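Side-chain contacts in gdp-l-fucose synthetase (Naegleria fowleri, PDB 6AQZ), which binds NADP and probably makes GDP-L-fucose by successive epimerase and reductase reactions: residues Q11-D16 and L310-T315; A276-D281 and T319-A324. One frame throughout, in Å; residues are numbered along the deposited sequence.

The chain starts with an N-terminal tail, which includes residues 11-16, and then enters the first Rossmann strand at 26-30. Most of the protein follows before helix 307-312 brings residues 310-315 back to that tail. Contact 1 closes this loop of nearly three hundred residues at the surface. Contact 2 closes a much shorter one: residues 276-281 of helix 272-283 are met again by 319-324, where helix 321-335 begins. The segments alternate along the chain, so the two loops cross. Contact 1 ties the tail to helix 307-312, and contact 2 ties two helices together. Their centres lie about 30 Å apart.

Contact 1 (Q11-D16 and L310-T315); sequences QREVSD and LRLNPT
Arg311 grips the carboxylate of Glu13 end-on with two nitrogens. NH2 of Arg311 gives a hydrogen bond of 2.8 Å to OE1 of Glu13, and NH1 of Arg311 gives one of 2.7 Å to OE2 of Glu13. Both are nearly straight and together form a bidentate salt bridge. Carboxylate and guanidinium lie almost coplanar, 14° apart. OE1 uses its syn lone pair; OE2 is also met on the syn side, a little out of the carboxylate plane. Two bonds to two different oxygens limit rotation of either group. A bend at chi3 (73°) turns the Arg311 guanidinium toward Glu13, and the two side chains cross at about a right angle. The bridge joins the N-terminal tail, ahead of the first Rossmann strand, to the last turn of helix 307-312. Beside it, CD1 of Leu312 packs 3.9 Å from CB of Glu13. CG1 of Val14 meets the same Leu312 CD1 at 4.2 Å, the two side chains running past each other in opposite directions. Trp249 of helix 240-253 touches both Val14 and Leu312. The backbone of Glu13 is hydrogen-bonded to that of Gln255.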
loop_
_atom_site.group_PDB
_atom_site.type_symbol
_atom_site.label_atom_id
_atom_site.label_comp_id
_atom_site.label_asym_id
_atom_site.label_seq_id
_atom_site.Cartn_x
_atom_site.Cartn_y
_atom_site.Cartn_z
ATOM N N GLN A 11 23.434 4.190 15.483
ATOM C CA GLN A 11 22.642 5.019 16.387
ATOM C C GLN A 11 21.829 4.180 17.363
ATOM O O GLN A 11 21.318 3.118 17.002
ATOM C CB GLN A 11 21.693 5.913 15.590
ATOM C CG GLN A 11 22.380 6.755 14.545
ATOM C CD GLN A 11 23.252 7.832 15.155
ATOM O OE1 GLN A 11 22.798 8.620 15.985
ATOM N NE2 GLN A 11 24.514 7.870 14.749
ATOM N N ARG A 12 21.711 4.666 18.603
ATOM C CA ARG A 12 20.786 4.054 19.543
ATOM C C ARG A 12 19.362 4.475 19.174
ATOM O O ARG A 12 19.151 5.252 18.246
ATOM C CB ARG A 12 21.174 4.431 20.979
ATOM C CG ARG A 12 22.503 3.802 21.427
ATOM C CD ARG A 12 22.790 3.910 22.932
ATOM N NE ARG A 12 22.840 5.304 23.373
ATOM C CZ ARG A 12 21.940 5.873 24.170
ATOM N NH1 ARG A 12 22.051 7.149 24.483
ATOM N NH2 ARG A 12 20.936 5.169 24.662
ATOM N N GLU A 13 18.369 3.938 19.884
ATOM C CA GLU A 13 16.981 4.357 19.632
ATOM C C GLU A 13 16.736 5.808 20.044
ATOM O O GLU A 13 15.889 6.488 19.451
ATOM C CB GLU A 13 15.992 3.437 20.353
ATOM C CG GLU A 13 15.860 2.038 19.738
ATOM C CD GLU A 13 15.353 0.977 20.734
ATOM O OE1 GLU A 13 14.301 0.351 20.462
ATOM O OE2 GLU A 13 16.001 0.776 21.796
ATOM N N VAL A 14 17.459 6.300 21.041
ATOM C CA VAL A 14 17.293 7.658 21.538
ATOM C C VAL A 14 18.595 8.442 21.432
ATOM O O VAL A 14 19.695 7.887 21.521
ATOM C CB VAL A 14 16.785 7.655 23.007
ATOM C CG1 VAL A 14 15.408 7.022 23.084
ATOM C CG2 VAL A 14 17.741 6.898 23.898
ATOM N N SER A 15 18.460 9.750 21.217
ATOM C CA SER A 15 19.603 10.653 21.284
ATOM C C SER A 15 20.168 10.685 22.705
ATOM O O SER A 15 19.514 10.280 23.663
ATOM C CB SER A 15 19.201 12.051 20.824
ATOM O OG SER A 15 18.016 12.481 21.502
ATOM N N ASP A 16 21.446 11.046 22.822
ATOM C CA ASP A 16 22.054 11.140 24.148
ATOM C C ASP A 16 21.383 12.210 24.985
ATOM O O ASP A 16 21.116 12.006 26.174
ATOM C CB ASP A 16 23.547 11.428 24.037
ATOM C CG ASP A 16 24.354 10.176 23.798
ATOM O OD1 ASP A 16 23.750 9.080 23.695
ATOM O OD2 ASP A 16 25.589 10.291 23.711
ATOM N N LEU A 310 7.974 2.072 27.651
ATOM C CA LEU A 310 8.292 1.848 29.055
ATOM C C LEU A 310 9.788 1.615 29.247
ATOM O O LEU A 310 10.372 2.044 30.243
ATOM C CB LEU A 310 7.480 0.666 29.576
ATOM C CG LEU A 310 7.825 0.270 31.002
ATOM C CD1 LEU A 310 7.240 1.296 31.959
ATOM C CD2 LEU A 310 7.308 -1.115 31.290
ATOM N N ARG A 311 10.424 0.929 28.305
ATOM C CA ARG A 311 11.862 0.715 28.385
ATOM C C ARG A 311 12.634 1.982 28.026
ATOM O O ARG A 311 13.684 2.257 28.616
ATOM C CB ARG A 311 12.254 -0.474 27.497
ATOM C CG ARG A 311 13.703 -0.515 27.064
ATOM C CD ARG A 311 14.042 -1.784 26.240
ATOM N NE ARG A 311 13.481 -1.759 24.884
ATOM C CZ ARG A 311 14.007 -1.059 23.881
ATOM N NH1 ARG A 311 15.096 -0.319 24.078
ATOM N NH2 ARG A 311 13.454 -1.095 22.678
ATOM N N LEU A 312 12.143 2.767 27.064
ATOM C CA LEU A 312 12.900 3.941 26.644
ATOM C C LEU A 312 12.656 5.143 27.549
ATOM O O LEU A 312 13.535 6.002 27.680
ATOM C CB LEU A 312 12.563 4.288 25.193
ATOM C CG LEU A 312 13.196 3.268 24.245
ATOM C CD1 LEU A 312 12.984 3.631 22.794
ATOM C CD2 LEU A 312 14.687 3.141 24.581
ATOM N N ASN A 313 11.507 5.206 28.215
ATOM C CA ASN A 313 11.156 6.347 29.058
ATOM C C ASN A 313 10.525 5.817 30.335
ATOM O O ASN A 313 9.324 5.983 30.576
ATOM C CB ASN A 313 10.220 7.294 28.299
ATOM C CG ASN A 313 10.031 8.637 28.982
ATOM O OD1 ASN A 313 10.646 8.932 30.012
ATOM N ND2 ASN A 313 9.211 9.488 28.366
ATOM N N PRO A 314 11.327 5.169 31.194
ATOM C CA PRO A 314 10.744 4.496 32.367
ATOM C C PRO A 314 10.119 5.432 33.388
ATOM O O PRO A 314 9.181 5.005 34.074
ATOM C CB PRO A 314 11.934 3.721 32.962
ATOM C CG PRO A 314 13.158 4.431 32.459
ATOM C CD PRO A 314 12.779 4.921 31.077
ATOM N N THR A 315 10.554 6.692 33.494
ATOM C CA THR A 315 9.987 7.570 34.517
ATOM C C THR A 315 8.716 8.291 34.064
ATOM O O THR A 315 8.250 9.192 34.769
ATOM C CB THR A 315 10.980 8.650 34.966
ATOM O OG1 THR A 315 11.265 9.516 33.859
ATOM C CG2 THR A 315 12.265 8.063 35.568
#

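Contact 2 (A276-D281 and T319-A324); sequences AQTIKD and TPFEQA
Thr278 packs against Phe321 and Glu322 in a small helix-to-helix contact at the surface. It joins helix 272-283 to the first turn of helix 321-335. The protein has the NADP-binding Rossmann fold of the NAD-dependent epimerase/dehydratase family. As in related epimerases, both helices probably belong to the smaller C-terminal part that sits beside the Rossmann domain and helps form the substrate site. Pro320 takes the N-cap position of the second helix. The backbones come closest at Thr278 and Glu322, whose CA atoms are 6.5 Å apart.

CB of Thr278 points toward the other helix. The OG1 of Thr278 hydrogen-bonds to the carbonyl oxygen of Gln274, one turn earlier in its own helix. This leaves the methyl and the flank of the hydroxyl to meet the partner. CG2 of Thr278 sits 4.1 Å from CA of Glu322, and the CG of Glu322 lies only slightly farther from that methyl. Phe321 has CG anti to its backbone N (chi1 -179°), which carries the ring across to Thr278. Its side chain is about 12 Å from the bound NADP. On another side of helix 272-283, Ile279 packs on Leu211, Met212 and Cys215 of helix 207-221. At the ring, the Thr278 hydroxyl comes to the edge, near the ring plane, with OG1 3.7 Å from CE2 of Phe321.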
loop_
_atom_site.group_PDB
_atom_site.type_symbol
_atom_site.label_atom_id
_atom_site.label_comp_id
_atom_site.label_asym_id
_atom_site.label_seq_id
_atom_site.Cartn_x
_atom_site.Cartn_y
_atom_site.Cartn_z
ATOM N N ALA A 276 -17.874 3.203 31.346
ATOM C CA ALA A 276 -19.222 3.746 31.429
ATOM C C ALA A 276 -19.547 4.227 32.844
ATOM O O ALA A 276 -20.196 5.266 33.016
ATOM C CB ALA A 276 -20.219 2.690 30.952
ATOM N N GLN A 277 -19.138 3.460 33.866
ATOM C CA GLN A 277 -19.371 3.859 35.254
ATOM C C GLN A 277 -18.595 5.125 35.609
ATOM O O GLN A 277 -19.126 6.028 36.271
ATOM C CB GLN A 277 -18.990 2.728 36.205
ATOM C CG GLN A 277 -19.271 3.032 37.655
ATOM C CD GLN A 277 -20.752 3.204 37.920
ATOM O OE1 GLN A 277 -21.580 2.593 37.252
ATOM N NE2 GLN A 277 -21.095 4.035 38.895
ATOM N N THR A 278 -17.335 5.206 35.171
ATOM C CA THR A 278 -16.535 6.397 35.431
ATOM C C THR A 278 -17.160 7.612 34.777
ATOM O O THR A 278 -17.173 8.704 35.355
ATOM C CB THR A 278 -15.120 6.196 34.894
ATOM O OG1 THR A 278 -14.644 4.918 35.302
ATOM C CG2 THR A 278 -14.180 7.282 35.398
ATOM N N ILE A 279 -17.674 7.434 33.560
ATOM C CA ILE A 279 -18.379 8.504 32.874
ATOM C C ILE A 279 -19.645 8.848 33.627
ATOM O O ILE A 279 -19.964 10.025 33.830
ATOM C CB ILE A 279 -18.680 8.086 31.426
ATOM C CG1 ILE A 279 -17.375 8.001 30.619
ATOM C CG2 ILE A 279 -19.717 9.022 30.804
ATOM C CD1 ILE A 279 -17.566 7.472 29.205
ATOM N N LYS A 280 -20.369 7.822 34.076
ATOM C CA LYS A 280 -21.582 8.048 34.844
ATOM C C LYS A 280 -21.281 8.902 36.070
ATOM O O LYS A 280 -21.904 9.950 36.274
ATOM C CB LYS A 280 -22.206 6.706 35.239
ATOM C CG LYS A 280 -23.407 6.866 36.153
ATOM C CD LYS A 280 -23.989 5.541 36.628
ATOM C CE LYS A 280 -24.914 5.804 37.813
ATOM N NZ LYS A 280 -25.931 4.743 37.978
ATOM N N ASP A 281 -20.265 8.513 36.854
ATOM C CA ASP A 281 -19.966 9.214 38.095
ATOM C C ASP A 281 -19.259 10.545 37.892
ATOM O O ASP A 281 -19.158 11.313 38.855
ATOM C CB ASP A 281 -19.086 8.346 38.997
ATOM C CG ASP A 281 -19.765 7.079 39.431
ATOM O OD1 ASP A 281 -21.001 7.103 39.625
ATOM O OD2 ASP A 281 -19.058 6.060 39.581
ATOM N N THR A 319 -1.618 10.244 33.576
ATOM C CA THR A 319 -2.765 10.783 34.309
ATOM C C THR A 319 -3.678 9.631 34.716
ATOM O O THR A 319 -4.021 8.801 33.871
ATOM C CB THR A 319 -3.573 11.769 33.451
ATOM O OG1 THR A 319 -2.743 12.833 32.974
ATOM C CG2 THR A 319 -4.751 12.349 34.255
ATOM N N PRO A 320 -4.064 9.523 35.989
ATOM C CA PRO A 320 -5.028 8.482 36.377
ATOM C C PRO A 320 -6.301 8.574 35.544
ATOM O O PRO A 320 -6.747 9.667 35.176
ATOM C CB PRO A 320 -5.295 8.781 37.855
ATOM C CG PRO A 320 -4.073 9.471 38.322
ATOM C CD PRO A 320 -3.569 10.280 37.149
ATOM N N PHE A 321 -6.869 7.403 35.226
ATOM C CA PHE A 321 -8.019 7.327 34.325
ATOM C C PHE A 321 -9.189 8.171 34.850
ATOM O O PHE A 321 -9.790 8.963 34.107
ATOM C CB PHE A 321 -8.416 5.851 34.133
ATOM C CG PHE A 321 -9.574 5.641 33.193
ATOM C CD1 PHE A 321 -9.459 5.942 31.847
ATOM C CD2 PHE A 321 -10.787 5.166 33.660
ATOM C CE1 PHE A 321 -10.544 5.781 30.979
ATOM C CE2 PHE A 321 -11.866 4.993 32.805
ATOM C CZ PHE A 321 -11.748 5.298 31.465
ATOM N N GLU A 322 -9.502 8.042 36.137
ATOM C CA GLU A 322 -10.619 8.797 36.703
ATOM C C GLU A 322 -10.415 10.305 36.556
ATOM O O GLU A 322 -11.322 11.018 36.110
ATOM C CB GLU A 322 -10.818 8.424 38.177
ATOM C CG GLU A 322 -11.178 6.943 38.448
ATOM C CD GLU A 322 -10.041 5.952 38.155
ATOM O OE1 GLU A 322 -8.873 6.383 38.032
ATOM O OE2 GLU A 322 -10.323 4.738 38.039
ATOM N N GLN A 323 -9.214 10.806 36.863
ATOM C CA GLN A 323 -8.967 12.243 36.738
ATOM C C GLN A 323 -9.031 12.690 35.278
ATOM O O GLN A 323 -9.543 13.777 34.978
ATOM C CB GLN A 323 -7.630 12.610 37.389
ATOM C CG GLN A 323 -7.179 14.072 37.223
ATOM C CD GLN A 323 -5.727 14.314 37.682
ATOM O OE1 GLN A 323 -5.193 13.590 38.532
ATOM N NE2 GLN A 323 -5.087 15.332 37.110
ATOM N N ALA A 324 -8.536 11.860 34.350
ATOM C CA ALA A 324 -8.600 12.236 32.939
ATOM C C ALA A 324 -10.045 12.269 32.445
ATOM O O ALA A 324 -10.423 13.162 31.674
ATOM C CB ALA A 324 -7.756 11.284 32.083
#